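Local coordinates for protein prolyl oligopeptidase (Galerina marginata, PDB 5N4B) that cleaves peptide bonds after proline and macrocyclises the precursor peptides of the amanitin toxins as a dual-function serine macrocyclase-peptidase, at residues Ser14-Asp19 and Thr45-Lys50; Pro475-Arg480 and Ala504-Ser509; Ala492-Tyr497 and Ile555-Phe560. The protein carries 1 engineered substitution. All coordinates share one frame; numbering follows the deposited sequence.

In the fold
One contact lies at the surface and two lie buried in the α/β-hydrolase core. Interaction 1 is an exposed salt bridge near the chain's beginning, its centre about 41 Å from that of interaction 2 and 35 Å from that of interaction 3, and it touches neither. Interactions 2 and 3 have centres about 12 Å apart. They meet through M476, whose CE lies 3.6 Å from F560 CD2, and both reach the same eight-stranded sheet. None lies at the catalytic triad, but both buried contacts adjoin the bound peptide: D505 and Y495 hydrogen-bond to it. The backbone O of Y497 accepts a hydrogen bond from ND2 of N579, the residue after A578, the engineered replacement of the catalytic serine.

Interaction 1 (Ser14-Asp19 and Thr45-Lys50); sequences STRRSD and TDEVDK
R16 overlaps E47 edge to edge, its guanidinium gripping the carboxylate with two nitrogens. This is the side-on form of the bidentate salt bridge: NE of R16 donates to OE2 of E47 at 2.8 Å, and NH2 of R16 donates to OE1 of E47 at 3.0 Å. Each oxygen uses its syn lone pair, and the two planes are only 17° apart, which permits both bonds to run nearly straight and fixes the rotation of each group. The bend that turns the NE edge toward the acid comes at chi3 of R16 (66°), whereas E47 reaches out extended from its helix. A water adds a third link, accepting from the backbone N of R16 and donating to E47 OE2, so that this oxygen is held by two donors. W40 completes the cluster: it touches E47, makes a cation-pi contact with R16 and bonds to the R16 carbonyl. E47 sits in the first turn of helix 46-64, whose start is N-capped by T45 OG1 accepting from V48 N. The bridge thus ties the loop leading into strand 21-26 to the beginning of that helix, across a partly solvent-exposed surface.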
loop_
_atom_site.group_PDB
_atom_site.type_symbol
_atom_site.label_atom_id
_atom_site.label_comp_id
_atom_site.label_asym_id
_atom_site.label_seq_id
_atom_site.Cartn_x
_atom_site.Cartn_y
_atom_site.Cartn_z
ATOM N N SER A 14 -27.692 20.198 9.157
ATOM C CA SER A 14 -27.338 21.318 10.020
ATOM C C SER A 14 -26.005 21.036 10.697
ATOM O O SER A 14 -25.824 19.999 11.329
ATOM C CB SER A 14 -28.445 21.458 11.071
ATOM O OG SER A 14 -28.109 22.435 12.043
ATOM N N THR A 15 -25.056 21.941 10.520
ATOM C CA THR A 15 -23.674 21.726 10.962
ATOM C C THR A 15 -23.198 22.977 11.674
ATOM O O THR A 15 -22.959 24.007 11.036
ATOM C CB THR A 15 -22.768 21.391 9.795
ATOM O OG1 THR A 15 -23.338 20.286 9.112
ATOM C CG2 THR A 15 -21.366 20.992 10.255
ATOM N N ARG A 16 -23.067 22.880 12.993
ATOM C CA ARG A 16 -22.665 24.015 13.803
ATOM C C ARG A 16 -21.325 24.549 13.344
ATOM O O ARG A 16 -20.443 23.791 12.948
ATOM C CB ARG A 16 -22.538 23.546 15.269
ATOM C CG ARG A 16 -22.102 24.631 16.229
ATOM C CD ARG A 16 -22.359 24.170 17.664
ATOM N NE ARG A 16 -21.521 23.039 18.044
ATOM C CZ ARG A 16 -20.312 23.158 18.586
ATOM N NH1 ARG A 16 -19.785 24.357 18.835
ATOM N NH2 ARG A 16 -19.625 22.083 18.892
ATOM N N ARG A 17 -21.165 25.874 13.390
ATOM C CA ARG A 17 -19.901 26.553 13.126
ATOM C C ARG A 17 -19.438 27.179 14.414
ATOM O O ARG A 17 -20.093 28.094 14.942
ATOM C CB ARG A 17 -20.032 27.622 12.053
ATOM C CG ARG A 17 -20.311 27.023 10.677
ATOM C CD ARG A 17 -20.647 28.077 9.612
ATOM N NE ARG A 17 -19.577 29.046 9.441
ATOM C CZ ARG A 17 -18.461 28.857 8.748
ATOM N NH1 ARG A 17 -18.220 27.701 8.145
ATOM N NH2 ARG A 17 -17.560 29.828 8.616
ATOM N N SER A 18 -18.337 26.687 14.944
ATOM C CA SER A 18 -17.805 27.249 16.167
ATOM C C SER A 18 -17.042 28.530 15.882
ATOM O O SER A 18 -16.806 28.920 14.734
ATOM C CB SER A 18 -16.924 26.243 16.869
ATOM O OG SER A 18 -15.636 26.245 16.267
ATOM N N ASP A 19 -16.675 29.216 16.965
ATOM C CA ASP A 19 -15.880 30.428 16.850
ATOM C C ASP A 19 -14.369 30.170 16.998
ATOM O O ASP A 19 -13.599 31.122 17.149
ATOM C CB ASP A 19 -16.375 31.483 17.867
ATOM C CG ASP A 19 -16.003 31.161 19.303
ATOM O OD1 ASP A 19 -15.496 30.060 19.593
ATOM O OD2 ASP A 19 -16.231 32.035 20.183
ATOM N N THR A 45 -18.218 12.532 19.806
ATOM C CA THR A 45 -19.253 13.034 20.703
ATOM C C THR A 45 -20.626 12.673 20.147
ATOM O O THR A 45 -20.789 12.274 18.985
ATOM C CB THR A 45 -19.234 14.559 20.857
ATOM O OG1 THR A 45 -19.671 15.134 19.620
ATOM C CG2 THR A 45 -17.880 15.100 21.231
ATOM N N ASP A 46 -21.654 12.885 20.959
ATOM C CA ASP A 46 -22.986 12.594 20.463
ATOM C C ASP A 46 -23.351 13.541 19.309
ATOM O O ASP A 46 -24.018 13.113 18.356
ATOM C CB ASP A 46 -24.004 12.625 21.616
ATOM C CG ASP A 46 -23.858 11.433 22.591
ATOM O OD1 ASP A 46 -23.226 10.413 22.245
ATOM O OD2 ASP A 46 -24.422 11.489 23.708
ATOM N N GLU A 47 -22.896 14.809 19.349
ATOM C CA GLU A 47 -23.165 15.748 18.265
ATOM C C GLU A 47 -22.483 15.289 16.975
ATOM O O GLU A 47 -23.051 15.415 15.879
ATOM C CB GLU A 47 -22.679 17.159 18.636
ATOM C CG GLU A 47 -22.989 18.258 17.631
ATOM C CD GLU A 47 -22.279 19.596 17.930
ATOM O OE1 GLU A 47 -21.257 19.612 18.680
ATOM O OE2 GLU A 47 -22.698 20.629 17.350
ATOM N N VAL A 48 -21.262 14.776 17.067
ATOM C CA VAL A 48 -20.598 14.259 15.869
ATOM C C VAL A 48 -21.329 13.027 15.335
ATOM O O VAL A 48 -21.517 12.887 14.122
ATOM C CB VAL A 48 -19.115 13.988 16.136
ATOM C CG1 VAL A 48 -18.482 13.297 14.921
ATOM C CG2 VAL A 48 -18.376 15.272 16.474
ATOM N N ASP A 49 -21.796 12.144 16.225
ATOM C CA ASP A 49 -22.547 10.968 15.793
ATOM C C ASP A 49 -23.828 11.362 15.064
ATOM O O ASP A 49 -24.202 10.731 14.067
ATOM C CB ASP A 49 -22.913 10.109 16.992
ATOM C CG ASP A 49 -21.727 9.413 17.626
ATOM O OD1 ASP A 49 -20.643 9.295 17.023
ATOM O OD2 ASP A 49 -21.915 8.934 18.765
ATOM N N LYS A 50 -24.526 12.386 15.546
ATOM C CA LYS A 50 -25.734 12.841 14.860
ATOM C C LYS A 50 -25.389 13.353 13.469
ATOM O O LYS A 50 -26.109 13.093 12.496
ATOM C CB LYS A 50 -26.484 13.909 15.653
ATOM C CG LYS A 50 -27.238 13.356 16.864
ATOM C CD LYS A 50 -27.902 14.474 17.694
ATOM C CE LYS A 50 -28.486 13.921 19.004
ATOM N NZ LYS A 50 -29.103 14.994 19.854
HETATM O O HOH W 1 -23.972 20.505 14.599
#

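Interaction 2 (Pro475-Arg480 and Ala504-Ser509); sequences PMFIVR and ADPFFS
The ring of F477 has the carbonyl oxygen of A504 at its edge, near the ring plane, while P506 approaches it obliquely and F424 adds an edge-to-face ring contact. The setting is the α/β-hydrolase fold: F477 belongs to strand 473-481, the second strand of the central eight-stranded sheet, and the partner is the irregular loop that runs from strand 492-495 to helix 510-519. No hydrogen bond crosses between the two segments, and the contact is a buried one made by the far end of one aromatic ring. With CG anti to its own carbonyl carbon (chi1 -65°), F477 projects from the strand to meet the loop, and the two side chains cross at about a right angle. CE2 and CZ do the touching. They meet CG and CD of P506, and CE2 also stands 4.0 Å from A504 O. Backbone pairing of F477 with V525 anchors the strand beneath the ring, whereas the loop is tethered by its own polar bonds: A504 N to E533, D505 OD1 to K378 in a salt bridge, and S509 OG capping helix 510-519 by accepting from I512 N. The same loop faces the bound peptide: D505 O receives a hydrogen bond from an aromatic peptide side chain, A504 packs on an aromatic side chain of the peptide and F507 on an apolar one. The contact thus joins the central sheet to a loop that also touches the bound peptide; within it, the closest pair is F477 CZ and P506 CG at 3.7 Å.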
loop_
_atom_site.group_PDB
_atom_site.type_symbol
_atom_site.label_atom_id
_atom_site.label_comp_id
_atom_site.label_asym_id
_atom_site.label_seq_id
_atom_site.Cartn_x
_atom_site.Cartn_y
_atom_site.Cartn_z
ATOM N N PRO A 475 4.258 10.422 -18.348
ATOM C CA PRO A 475 3.553 9.296 -18.982
ATOM C C PRO A 475 2.281 8.951 -18.234
ATOM O O PRO A 475 2.135 9.221 -17.041
ATOM C CB PRO A 475 4.547 8.132 -18.847
ATOM C CG PRO A 475 5.211 8.453 -17.548
ATOM C CD PRO A 475 5.291 9.949 -17.388
ATOM N N MET A 476 1.364 8.349 -18.971
ATOM C CA MET A 476 0.062 7.978 -18.432
ATOM C C MET A 476 -0.379 6.676 -19.088
ATOM O O MET A 476 -0.421 6.572 -20.320
ATOM C CB MET A 476 -0.969 9.050 -18.731
ATOM C CG MET A 476 -2.387 8.702 -18.296
ATOM S SD MET A 476 -3.498 10.135 -18.117
ATOM C CE MET A 476 -3.285 10.993 -19.669
ATOM N N PHE A 477 -0.811 5.716 -18.273
ATOM C CA PHE A 477 -1.434 4.506 -18.808
ATOM C C PHE A 477 -2.897 4.768 -19.123
ATOM O O PHE A 477 -3.595 5.450 -18.367
ATOM C CB PHE A 477 -1.376 3.383 -17.788
ATOM C CG PHE A 477 0.002 2.914 -17.451
ATOM C CD1 PHE A 477 0.799 2.302 -18.407
ATOM C CD2 PHE A 477 0.496 3.055 -16.173
ATOM C CE1 PHE A 477 2.074 1.833 -18.063
ATOM C CE2 PHE A 477 1.788 2.545 -15.834
ATOM C CZ PHE A 477 2.536 1.957 -16.781
ATOM N N ILE A 478 -3.345 4.261 -20.277
ATOM C CA ILE A 478 -4.750 4.323 -20.673
ATOM C C ILE A 478 -5.202 2.896 -20.931
ATOM O O ILE A 478 -4.605 2.196 -21.762
ATOM C CB ILE A 478 -4.970 5.217 -21.905
ATOM C CG1 ILE A 478 -4.577 6.662 -21.534
ATOM C CG2 ILE A 478 -6.403 5.170 -22.308
ATOM C CD1 ILE A 478 -4.802 7.730 -22.657
ATOM N N VAL A 479 -6.261 2.474 -20.249
ATOM C CA VAL A 479 -6.819 1.134 -20.383
ATOM C C VAL A 479 -8.213 1.243 -20.976
ATOM O O VAL A 479 -9.015 2.088 -20.545
ATOM C CB VAL A 479 -6.874 0.385 -19.037
ATOM C CG1 VAL A 479 -7.313 -1.049 -19.252
ATOM C CG2 VAL A 479 -5.518 0.450 -18.352
ATOM N N ARG A 480 -8.527 0.346 -21.929
ATOM C CA ARG A 480 -9.858 0.334 -22.544
ATOM C C ARG A 480 -10.255 -1.089 -22.916
ATOM O O ARG A 480 -9.410 -1.956 -23.143
ATOM C CB ARG A 480 -9.910 1.226 -23.782
ATOM C CG ARG A 480 -8.985 0.778 -24.917
ATOM C CD ARG A 480 -9.287 1.426 -26.227
ATOM N NE ARG A 480 -8.185 1.221 -27.144
ATOM C CZ ARG A 480 -8.140 1.807 -28.332
ATOM N NH1 ARG A 480 -9.159 2.550 -28.751
ATOM N NH2 ARG A 480 -7.090 1.636 -29.106
ATOM N N ALA A 504 2.796 4.514 -9.234
ATOM C CA ALA A 504 1.434 4.162 -9.656
ATOM C C ALA A 504 1.546 3.090 -10.729
ATOM O O ALA A 504 1.413 3.327 -11.925
ATOM C CB ALA A 504 0.670 5.391 -10.133
ATOM N N ASP A 505 1.855 1.870 -10.262
ATOM C CA ASP A 505 2.205 0.726 -11.109
ATOM C C ASP A 505 0.973 0.055 -11.731
ATOM O O ASP A 505 -0.115 0.061 -11.140
ATOM C CB ASP A 505 2.864 -0.360 -10.271
ATOM C CG ASP A 505 4.266 -0.067 -9.871
ATOM O OD1 ASP A 505 4.939 0.731 -10.546
ATOM O OD2 ASP A 505 4.689 -0.686 -8.876
ATOM N N PRO A 506 1.129 -0.619 -12.864
ATOM C CA PRO A 506 0.049 -1.482 -13.384
ATOM C C PRO A 506 -0.421 -2.471 -12.342
ATOM O O PRO A 506 0.348 -2.961 -11.528
ATOM C CB PRO A 506 0.710 -2.203 -14.559
ATOM C CG PRO A 506 1.836 -1.250 -15.003
ATOM C CD PRO A 506 2.324 -0.626 -13.715
ATOM N N PHE A 507 -1.710 -2.784 -12.396
ATOM C CA PHE A 507 -2.346 -3.724 -11.484
ATOM C C PHE A 507 -3.580 -4.265 -12.178
ATOM O O PHE A 507 -4.128 -3.639 -13.092
ATOM C CB PHE A 507 -2.677 -3.068 -10.146
ATOM C CG PHE A 507 -3.723 -2.008 -10.221
ATOM C CD1 PHE A 507 -3.413 -0.742 -10.552
ATOM C CD2 PHE A 507 -5.038 -2.297 -9.895
ATOM C CE1 PHE A 507 -4.398 0.248 -10.611
ATOM C CE2 PHE A 507 -6.023 -1.298 -9.928
ATOM C CZ PHE A 507 -5.684 -0.046 -10.299
ATOM N N PHE A 508 -4.039 -5.422 -11.713
ATOM C CA PHE A 508 -5.242 -6.064 -12.258
ATOM C C PHE A 508 -6.435 -5.816 -11.334
ATOM O O PHE A 508 -6.379 -6.143 -10.139
ATOM C CB PHE A 508 -5.066 -7.567 -12.422
ATOM C CG PHE A 508 -6.193 -8.199 -13.140
ATOM C CD1 PHE A 508 -6.306 -8.088 -14.509
ATOM C CD2 PHE A 508 -7.150 -8.937 -12.446
ATOM C CE1 PHE A 508 -7.382 -8.666 -15.175
ATOM C CE2 PHE A 508 -8.219 -9.489 -13.113
ATOM C CZ PHE A 508 -8.329 -9.364 -14.439
ATOM N N SER A 509 -7.508 -5.262 -11.886
ATOM C CA SER A 509 -8.751 -5.078 -11.155
ATOM C C SER A 509 -9.913 -5.568 -12.003
ATOM O O SER A 509 -10.261 -4.909 -12.998
ATOM C CB SER A 509 -8.959 -3.608 -10.853
ATOM O OG SER A 509 -10.299 -3.438 -10.321
#

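Interaction 3 (Ala492-Tyr497 and Ile555-Phe560); sequences AIQYGY and IAAAQF
Q494 lays its terminal amide against the helix backbone at A557 and A558, and by van der Waals contact alone the two segments meet here. OE1 of Q494 makes the nearest approach, 3.3 Å from CA of A558, with CB of the same alanine at 3.5 Å from OE1. CB of A557 sits equally close to both ends of the amide, 3.9 Å from NE2 and from OE1 of Q494. Both helix residues are alanines, and their short side chains let the amide come right up to the backbone.

The reach comes from an extended chain: CG is anti to the backbone N (chi1 180°) and chi2 continues the zigzag at 179°, so the amide stands off the strand at nearly full length. Along the way it passes V572 and I574 of the neighbouring strand 572-577, while A558 also rests on V572.

Hydrogen bonding is found just outside the segments. Although OE1 of Q494 is close to A558 N, the angle is too poor for a bond; instead NE2 of Q494 bonds to the carbonyl oxygen of F554, a turn earlier in the same helix. In the sheet itself, Q494 pairs through its backbone with A573, and I493 with I522 and A524.

In topological terms this is a beta-alpha-beta crossover of the α/β-hydrolase fold: helix 548-563 links strand 522-526 to strand 572-577 and packs over strand 492-495, which lies between them. The next residue, Y495, turns to the bound peptide and hydrogen-bonds its backbone through OH. Chemically, the buried Q494 amide is thus tethered through its nitrogen to a helix carbonyl, which would hold its orientation, while toward A557 and A558 its oxygen makes close packing rather than a hydrogen bond.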
loop_
_atom_site.group_PDB
_atom_site.type_symbol
_atom_site.label_atom_id
_atom_site.label_comp_id
_atom_site.label_asym_id
_atom_site.label_seq_id
_atom_site.Cartn_x
_atom_site.Cartn_y
_atom_site.Cartn_z
ATOM N N ALA A 492 -13.978 8.727 -18.630
ATOM C CA ALA A 492 -12.701 8.290 -18.101
ATOM C C ALA A 492 -12.750 8.286 -16.587
ATOM O O ALA A 492 -13.331 9.193 -15.989
ATOM C CB ALA A 492 -11.555 9.213 -18.578
ATOM N N ILE A 493 -12.194 7.249 -15.973
ATOM C CA ILE A 493 -11.864 7.274 -14.560
ATOM C C ILE A 493 -10.367 7.409 -14.455
ATOM O O ILE A 493 -9.616 6.577 -14.989
ATOM C CB ILE A 493 -12.398 6.085 -13.782
ATOM C CG1 ILE A 493 -13.889 6.350 -13.528
ATOM C CG2 ILE A 493 -11.664 5.964 -12.488
ATOM C CD1 ILE A 493 -14.779 6.332 -14.656
ATOM N N GLN A 494 -9.939 8.480 -13.802
ATOM C CA GLN A 494 -8.535 8.842 -13.667
ATOM C C GLN A 494 -8.135 8.663 -12.212
ATOM O O GLN A 494 -8.725 9.282 -11.313
ATOM C CB GLN A 494 -8.305 10.277 -14.137
ATOM C CG GLN A 494 -6.901 10.764 -14.036
ATOM C CD GLN A 494 -6.729 12.154 -14.529
ATOM O OE1 GLN A 494 -7.093 12.443 -15.664
ATOM N NE2 GLN A 494 -6.224 13.051 -13.693
ATOM N N TYR A 495 -7.138 7.823 -11.990
ATOM C CA TYR A 495 -6.755 7.389 -10.658
ATOM C C TYR A 495 -5.375 7.901 -10.338
ATOM O O TYR A 495 -4.502 7.916 -11.206
ATOM C CB TYR A 495 -6.730 5.850 -10.622
ATOM C CG TYR A 495 -6.449 5.251 -9.279
ATOM C CD1 TYR A 495 -7.331 5.431 -8.229
ATOM C CD2 TYR A 495 -5.314 4.528 -9.052
ATOM C CE1 TYR A 495 -7.073 4.912 -6.956
ATOM C CE2 TYR A 495 -5.045 3.996 -7.789
ATOM C CZ TYR A 495 -5.932 4.197 -6.747
ATOM O OH TYR A 495 -5.683 3.668 -5.485
ATOM N N GLY A 496 -5.151 8.297 -9.102
ATOM C CA GLY A 496 -3.831 8.735 -8.698
ATOM C C GLY A 496 -3.576 8.569 -7.215
ATOM O O GLY A 496 -4.491 8.401 -6.406
ATOM N N TYR A 497 -2.290 8.653 -6.883
ATOM C CA TYR A 497 -1.832 8.668 -5.498
ATOM C C TYR A 497 -0.985 9.917 -5.310
ATOM O O TYR A 497 -1.448 10.868 -4.674
ATOM C CB TYR A 497 -1.087 7.378 -5.137
ATOM C CG TYR A 497 -0.681 7.314 -3.703
ATOM C CD1 TYR A 497 -1.627 7.062 -2.694
ATOM C CD2 TYR A 497 0.649 7.484 -3.316
ATOM C CE1 TYR A 497 -1.232 6.978 -1.367
ATOM C CE2 TYR A 497 1.025 7.404 -2.008
ATOM C CZ TYR A 497 0.088 7.153 -1.030
ATOM O OH TYR A 497 0.472 7.039 0.299
ATOM N N ILE A 555 -4.132 17.531 -12.858
ATOM C CA ILE A 555 -5.080 18.340 -13.605
ATOM C C ILE A 555 -4.748 18.371 -15.104
ATOM O O ILE A 555 -5.625 18.217 -15.967
ATOM C CB ILE A 555 -5.151 19.742 -12.983
ATOM C CG1 ILE A 555 -5.791 19.664 -11.603
ATOM C CG2 ILE A 555 -5.912 20.673 -13.927
ATOM C CD1 ILE A 555 -5.542 20.915 -10.762
ATOM N N ALA A 556 -3.460 18.511 -15.436
ATOM C CA ALA A 556 -3.064 18.475 -16.843
ATOM C C ALA A 556 -3.414 17.145 -17.515
ATOM O O ALA A 556 -3.747 17.099 -18.720
ATOM C CB ALA A 556 -1.586 18.815 -16.991
ATOM N N ALA A 557 -3.335 16.035 -16.782
ATOM C CA ALA A 557 -3.701 14.753 -17.364
ATOM C C ALA A 557 -5.168 14.756 -17.781
ATOM O O ALA A 557 -5.518 14.292 -18.870
ATOM C CB ALA A 557 -3.418 13.643 -16.356
ATOM N N ALA A 558 -6.037 15.276 -16.927
ATOM C CA ALA A 558 -7.470 15.294 -17.227
ATOM C C ALA A 558 -7.762 16.219 -18.393
ATOM O O ALA A 558 -8.593 15.894 -19.248
ATOM C CB ALA A 558 -8.247 15.720 -15.977
ATOM N N GLN A 559 -7.054 17.344 -18.460
ATOM C CA GLN A 559 -7.234 18.266 -19.569
ATOM C C GLN A 559 -6.784 17.619 -20.873
ATOM O O GLN A 559 -7.436 17.773 -21.907
ATOM C CB GLN A 559 -6.454 19.563 -19.278
ATOM C CG GLN A 559 -7.046 20.318 -18.095
ATOM C CD GLN A 559 -6.231 21.499 -17.660
ATOM O OE1 GLN A 559 -4.997 21.459 -17.598
ATOM N NE2 GLN A 559 -6.923 22.562 -17.308
ATOM N N PHE A 560 -5.679 16.870 -20.829
ATOM C CA PHE A 560 -5.147 16.177 -21.997
ATOM C C PHE A 560 -6.096 15.106 -22.507
ATOM O O PHE A 560 -6.278 14.949 -23.718
ATOM C CB PHE A 560 -3.797 15.555 -21.603
ATOM C CG PHE A 560 -3.210 14.595 -22.612
ATOM C CD1 PHE A 560 -2.428 15.044 -23.633
ATOM C CD2 PHE A 560 -3.443 13.254 -22.522
ATOM C CE1 PHE A 560 -1.870 14.141 -24.544
ATOM C CE2 PHE A 560 -2.896 12.373 -23.451
ATOM C CZ PHE A 560 -2.114 12.841 -24.436
#